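Local atomic coordinates of probable transcriptional regulatory protein, Rv1404 (Mycobacterium tuberculosis, PDB entry 2NYX), a protein that probably binds DNA as a dimeric transcription factor of the MarR family, with a winged helix-turn-helix fold. Residues 34-39 and 118-123; 50-55 and 111-116. All coordinates share one frame; numbering follows the deposited sequence.

Contact 1: 34-39 and 118-123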
loop_
_atom_site.group_PDB
_atom_site.type_symbol
_atom_site.label_atom_id
_atom_site.label_comp_id
_atom_site.label_asym_id
_atom_site.label_seq_id
_atom_site.Cartn_x
_atom_site.Cartn_y
_atom_site.Cartn_z
ATOM N N HIS B 34 5.555 5.490 -0.994
ATOM C CA HIS B 34 6.740 6.294 -1.185
ATOM C C HIS B 34 7.894 5.817 -0.318
ATOM O O HIS B 34 9.032 5.798 -0.773
ATOM C CB HIS B 34 6.452 7.766 -0.894
ATOM C CG HIS B 34 7.662 8.646 -0.986
ATOM N ND1 HIS B 34 8.224 9.259 0.114
ATOM C CD2 HIS B 34 8.430 8.996 -2.046
ATOM C CE1 HIS B 34 9.280 9.955 -0.267
ATOM N NE2 HIS B 34 9.429 9.810 -1.572
ATOM N N SER B 35 7.604 5.437 0.923
ATOM C CA SER B 35 8.647 5.012 1.859
ATOM C C SER B 35 9.346 3.727 1.416
ATOM O O SER B 35 10.546 3.568 1.613
ATOM C CB SER B 35 8.102 4.886 3.289
ATOM O OG SER B 35 7.377 3.688 3.479
ATOM N N ILE B 36 8.584 2.819 0.821
ATOM C CA ILE B 36 9.135 1.609 0.239
ATOM C C ILE B 36 10.024 1.967 -0.945
ATOM O O ILE B 36 11.162 1.515 -1.042
ATOM C CB ILE B 36 8.023 0.667 -0.252
ATOM C CG1 ILE B 36 7.063 0.331 0.890
ATOM C CG2 ILE B 36 8.637 -0.598 -0.843
ATOM C CD1 ILE B 36 5.795 -0.409 0.454
ATOM N N ALA B 37 9.487 2.802 -1.833
ATOM C CA ALA B 37 10.152 3.172 -3.071
ATOM C C ALA B 37 11.443 3.936 -2.829
ATOM O O ALA B 37 12.334 3.912 -3.680
ATOM C CB ALA B 37 9.215 3.979 -3.937
ATOM N N GLN B 38 11.555 4.601 -1.677
ATOM C CA GLN B 38 12.733 5.425 -1.381
ATOM C C GLN B 38 13.940 4.610 -0.919
ATOM O O GLN B 38 15.068 5.084 -0.974
ATOM C CB GLN B 38 12.406 6.578 -0.409
ATOM C CG GLN B 38 12.336 6.228 1.093
ATOM C CD GLN B 38 11.967 7.437 1.986
ATOM O OE1 GLN B 38 10.980 7.393 2.743
ATOM N NE2 GLN B 38 12.756 8.516 1.896
ATOM N N VAL B 39 13.705 3.380 -0.480
ATOM C CA VAL B 39 14.788 2.515 -0.013
ATOM C C VAL B 39 15.268 1.594 -1.129
ATOM O O VAL B 39 16.465 1.505 -1.390
ATOM C CB VAL B 39 14.384 1.720 1.247
ATOM C CG1 VAL B 39 15.451 0.692 1.610
ATOM C CG2 VAL B 39 14.150 2.677 2.411
ATOM N N GLU B 118 11.317 3.165 9.510
ATOM C CA GLU B 118 11.797 4.351 10.221
ATOM C C GLU B 118 11.523 5.615 9.411
ATOM O O GLU B 118 11.130 6.630 9.973
ATOM C CB GLU B 118 13.274 4.218 10.663
ATOM C CG GLU B 118 14.325 4.908 9.771
ATOM C CD GLU B 118 14.813 6.268 10.310
ATOM O OE1 GLU B 118 14.250 7.325 9.916
ATOM O OE2 GLU B 118 15.777 6.283 11.120
ATOM N N HIS B 119 11.682 5.530 8.092
ATOM C CA HIS B 119 11.436 6.664 7.203
ATOM C C HIS B 119 9.968 7.070 7.120
ATOM O O HIS B 119 9.649 8.267 7.068
ATOM C CB HIS B 119 12.006 6.399 5.810
ATOM C CG HIS B 119 13.497 6.528 5.747
ATOM N ND1 HIS B 119 14.338 5.440 5.645
ATOM C CD2 HIS B 119 14.299 7.620 5.800
ATOM C CE1 HIS B 119 15.590 5.856 5.625
ATOM N NE2 HIS B 119 15.595 7.174 5.717
ATOM N N ARG B 120 9.086 6.077 7.119
ATOM C CA ARG B 120 7.663 6.326 7.104
ATOM C C ARG B 120 7.221 6.942 8.430
ATOM O O ARG B 120 6.380 7.852 8.452
ATOM C CB ARG B 120 6.886 5.041 6.813
ATOM C CG ARG B 120 5.393 5.251 6.562
ATOM C CD ARG B 120 4.657 3.932 6.446
ATOM N NE ARG B 120 5.280 3.092 5.428
ATOM C CZ ARG B 120 4.982 1.819 5.196
ATOM N NH1 ARG B 120 4.049 1.197 5.903
ATOM N NH2 ARG B 120 5.625 1.172 4.237
ATOM N N ARG B 121 7.784 6.455 9.534
ATOM C CA ARG B 121 7.463 7.019 10.833
ATOM C C ARG B 121 7.844 8.497 10.907
ATOM O O ARG B 121 7.102 9.293 11.475
ATOM C CB ARG B 121 8.130 6.242 11.966
ATOM C CG ARG B 121 7.470 6.504 13.297
ATOM C CD ARG B 121 8.323 6.122 14.475
ATOM N NE ARG B 121 7.597 6.349 15.730
ATOM C CZ ARG B 121 7.585 7.497 16.404
ATOM N NH1 ARG B 121 8.259 8.545 15.958
ATOM N NH2 ARG B 121 6.896 7.595 17.532
ATOM N N THR B 122 8.988 8.859 10.326
ATOM C CA THR B 122 9.444 10.249 10.313
ATOM C C THR B 122 8.471 11.150 9.541
ATOM O O THR B 122 8.210 12.277 9.963
ATOM C CB THR B 122 10.895 10.390 9.766
ATOM O OG1 THR B 122 11.760 9.475 10.441
ATOM C CG2 THR B 122 11.437 11.793 9.986
ATOM N N GLU B 123 7.930 10.651 8.429
ATOM C CA GLU B 123 6.920 11.391 7.666
ATOM C C GLU B 123 5.591 11.484 8.395
ATOM O O GLU B 123 4.906 12.499 8.292
ATOM C CB GLU B 123 6.688 10.802 6.267
ATOM C CG GLU B 123 7.244 11.665 5.113
ATOM C CD GLU B 123 6.610 13.076 5.018
ATOM O OE1 GLU B 123 7.352 14.074 5.154
ATOM O OE2 GLU B 123 5.381 13.191 4.800
#

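Contact 2: 50-55 and 111-116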
loop_
_atom_site.group_PDB
_atom_site.type_symbol
_atom_site.label_atom_id
_atom_site.label_comp_id
_atom_site.label_asym_id
_atom_site.label_seq_id
_atom_site.Cartn_x
_atom_site.Cartn_y
_atom_site.Cartn_z
ATOM N N THR B 50 5.590 -9.269 1.948
ATOM C CA THR B 50 6.290 -10.538 2.199
ATOM C C THR B 50 7.376 -10.371 3.255
ATOM O O THR B 50 7.502 -11.189 4.167
ATOM C CB THR B 50 6.926 -11.088 0.901
ATOM O OG1 THR B 50 5.903 -11.304 -0.064
ATOM C CG2 THR B 50 7.646 -12.399 1.134
ATOM N N LEU B 51 8.165 -9.311 3.128
ATOM C CA LEU B 51 9.263 -9.078 4.067
ATOM C C LEU B 51 8.751 -8.780 5.474
ATOM O O LEU B 51 9.300 -9.277 6.441
ATOM C CB LEU B 51 10.192 -7.962 3.579
ATOM C CG LEU B 51 10.870 -8.098 2.215
ATOM C CD1 LEU B 51 11.776 -6.926 1.988
ATOM C CD2 LEU B 51 11.644 -9.379 2.126
ATOM N N VAL B 52 7.682 -7.996 5.575
ATOM C CA VAL B 52 7.112 -7.636 6.865
ATOM C C VAL B 52 6.506 -8.850 7.540
ATOM O O VAL B 52 6.682 -9.052 8.746
ATOM C CB VAL B 52 6.062 -6.503 6.742
ATOM C CG1 VAL B 52 5.385 -6.245 8.090
ATOM C CG2 VAL B 52 6.729 -5.238 6.219
ATOM N N ILE B 53 5.804 -9.668 6.764
ATOM C CA ILE B 53 5.255 -10.916 7.292
ATOM C C ILE B 53 6.389 -11.777 7.852
ATOM O O ILE B 53 6.255 -12.370 8.929
ATOM C CB ILE B 53 4.413 -11.665 6.241
ATOM C CG1 ILE B 53 3.301 -10.752 5.719
ATOM C CG2 ILE B 53 3.790 -12.914 6.838
ATOM C CD1 ILE B 53 2.310 -11.428 4.791
ATOM N N LEU B 54 7.521 -11.801 7.153
ATOM C CA LEU B 54 8.652 -12.611 7.605
ATOM C C LEU B 54 9.317 -12.098 8.892
ATOM O O LEU B 54 9.754 -12.909 9.723
ATOM C CB LEU B 54 9.659 -12.891 6.476
ATOM C CG LEU B 54 9.166 -13.901 5.429
ATOM C CD1 LEU B 54 10.164 -14.060 4.297
ATOM C CD2 LEU B 54 8.864 -15.262 6.054
ATOM N N SER B 55 9.357 -10.777 9.082
ATOM C CA SER B 55 9.896 -10.242 10.339
ATOM C C SER B 55 8.950 -10.482 11.510
ATOM O O SER B 55 9.399 -10.723 12.634
ATOM C CB SER B 55 10.261 -8.764 10.228
ATOM O OG SER B 55 9.104 -7.972 10.224
ATOM N N ASP B 111 17.150 -5.019 7.329
ATOM C CA ASP B 111 17.515 -3.613 7.161
ATOM C C ASP B 111 16.521 -2.877 6.276
ATOM O O ASP B 111 16.103 -1.774 6.605
ATOM C CB ASP B 111 18.916 -3.480 6.578
ATOM C CG ASP B 111 19.991 -3.905 7.556
ATOM O OD1 ASP B 111 19.781 -3.749 8.790
ATOM O OD2 ASP B 111 21.051 -4.395 7.091
ATOM N N VAL B 112 16.139 -3.499 5.165
ATOM C CA VAL B 112 15.126 -2.943 4.276
ATOM C C VAL B 112 13.829 -2.636 5.031
ATOM O O VAL B 112 13.345 -1.505 4.986
ATOM C CB VAL B 112 14.893 -3.852 3.049
ATOM C CG1 VAL B 112 13.556 -3.570 2.379
ATOM C CG2 VAL B 112 16.022 -3.671 2.058
ATOM N N VAL B 113 13.300 -3.633 5.743
ATOM C CA VAL B 113 12.095 -3.472 6.542
ATOM C C VAL B 113 12.265 -2.373 7.593
ATOM O O VAL B 113 11.382 -1.552 7.778
ATOM C CB VAL B 113 11.668 -4.807 7.233
ATOM C CG1 VAL B 113 10.520 -4.569 8.223
ATOM C CG2 VAL B 113 11.243 -5.852 6.206
ATOM N N ARG B 114 13.403 -2.369 8.278
ATOM C CA ARG B 114 13.683 -1.382 9.318
ATOM C C ARG B 114 13.802 0.032 8.752
ATOM O O ARG B 114 13.265 0.972 9.326
ATOM C CB ARG B 114 14.947 -1.772 10.087
ATOM C CG ARG B 114 15.370 -0.793 11.176
ATOM C CD ARG B 114 16.546 -1.366 11.999
ATOM N NE ARG B 114 17.531 -0.363 12.435
ATOM C CZ ARG B 114 17.284 0.661 13.262
ATOM N NH1 ARG B 114 16.058 0.874 13.747
ATOM N NH2 ARG B 114 18.270 1.495 13.591
ATOM N N GLN B 115 14.504 0.163 7.629
ATOM C CA GLN B 115 14.703 1.446 6.951
ATOM C C GLN B 115 13.419 2.097 6.422
ATOM O O GLN B 115 13.170 3.271 6.653
ATOM C CB GLN B 115 15.697 1.283 5.807
ATOM C CG GLN B 115 17.138 1.320 6.238
ATOM C CD GLN B 115 18.084 1.311 5.051
ATOM O OE1 GLN B 115 18.651 2.349 4.689
ATOM N NE2 GLN B 115 18.249 0.143 4.426
ATOM N N VAL B 116 12.628 1.315 5.700
ATOM C CA VAL B 116 11.334 1.728 5.198
ATOM C C VAL B 116 10.429 2.154 6.360
ATOM O O VAL B 116 9.746 3.181 6.285
ATOM C CB VAL B 116 10.687 0.581 4.370
ATOM C CG1 VAL B 116 9.200 0.806 4.146
ATOM C CG2 VAL B 116 11.403 0.409 3.038
#

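Contact 1: 34-39 and 118-123
S35 and R120 join two helices of the winged-helix MarR fold in a partly buried, mixed polar and apolar packing contact, which fastens helix 26-39 to the long helix 107-128 next to the subunit interface. The segments run at 134° to each other, their axes 9.2 Å apart at closest approach, and S35 and R120 sit where the backbones come nearest. R120 CB lies against S35 CB, at 3.7 Å. From there the arginine sets CG anti to the backbone N, and the bend at chi3 brings NE beside the serine hydroxyl. Beyond the serine, I36 lies side by side with the arginine, its CG1 near the guanidinium edge and 3.7 Å from R120 NH2. R120, a buried residue, also uses NH1 in a hydrogen bond to S25 OG of the second subunit, so it links the helix pair to the dimer partner. On the more exposed flank Q38 reaches out with an extended chain, and its OE1 comes within 3.4 Å of H119 CB, with the amide and imidazole planes 39° apart. The ring is held within its own helix by a hydrogen bond between H119 ND1 and Q115 O. S35 OG is also hydrogen-bonded to S32 O one turn back, and it accepts from R120 NE at 2.9 Å, in the guanidinium plane, with an N-H...O angle of 160°.

Contact 2: 50-55 and 111-116
L51 and V113 meet where helix 45-57 crosses helix 107-128 steeply, the two segments at 104° with their axes 9.9 Å apart, and the closest pair of CA atoms, those of V52 and V113, is 6.5 Å apart. A crossing this steep keeps the interface short, and the contact is built from a few aliphatic side chains with no hydrogen bond between the segments. It joins helix 45-57, which leads into the winged helix-turn-helix region of helices 62-69 and 73-85 and the small sheet, to the long helix 107-128. V113 is its centre, pointing at the other helix and splitting its two methyls between different neighbours. CG2, beside the backbone N, presses on the root of L51, with V113 CG2 3.5 Å from L51 CB and 3.9 Å from the L51 carbonyl carbon, so this methyl rests on backbone as well as side chain. CG1, anti to the backbone N (chi1 172°), approaches V52 and, one turn after L51, S55: V113 CG1 is 4.3 Å from V52 CG2 and 4.2 Å from S55 OG. L51 makes a second contact with its far end: L51 CD1 reaches V112 CG1 at 3.8 Å, the two side chains crossing obliquely. Four of the five touching residues are buried; S55, at the margin, is partly exposed. R26 of the second subunit packs on both V52 and V113, bringing the dimer partner to this joint. Within the chain, L51 also touches I89 of strand 89-92 and L105 of strand 102-105, and S55 touches L105 too, so helix 45-57 packs on the small antiparallel sheet as well as on helix 107-128. T50 and I53 of the same helix pack on helix 62-69, while further along helix 107-128 V116 meets helix 26-39.

From the N terminus, the chain enters contact 1 on helix 26-39 and soon afterwards contact 2 on the following helix, 45-57. It then runs through strand 60-61, helices 62-69 and 73-85, and strands 89-92 and 102-105 before returning along helix 107-128, which meets helix 45-57 first and helix 26-39 second. The 50-55/111-116 loop therefore lies wholly within the longer 34-39/118-123 loop, without crossing it. Helix 107-128 is the shared spine. The two contact centres are 12 Å apart, and V116, in segment 111-116, packs on helix 26-39: V116 CG1 lies 3.5 Å from S35 OG, and V116 CG2 packs on V39. Both contacts also touch the second subunit.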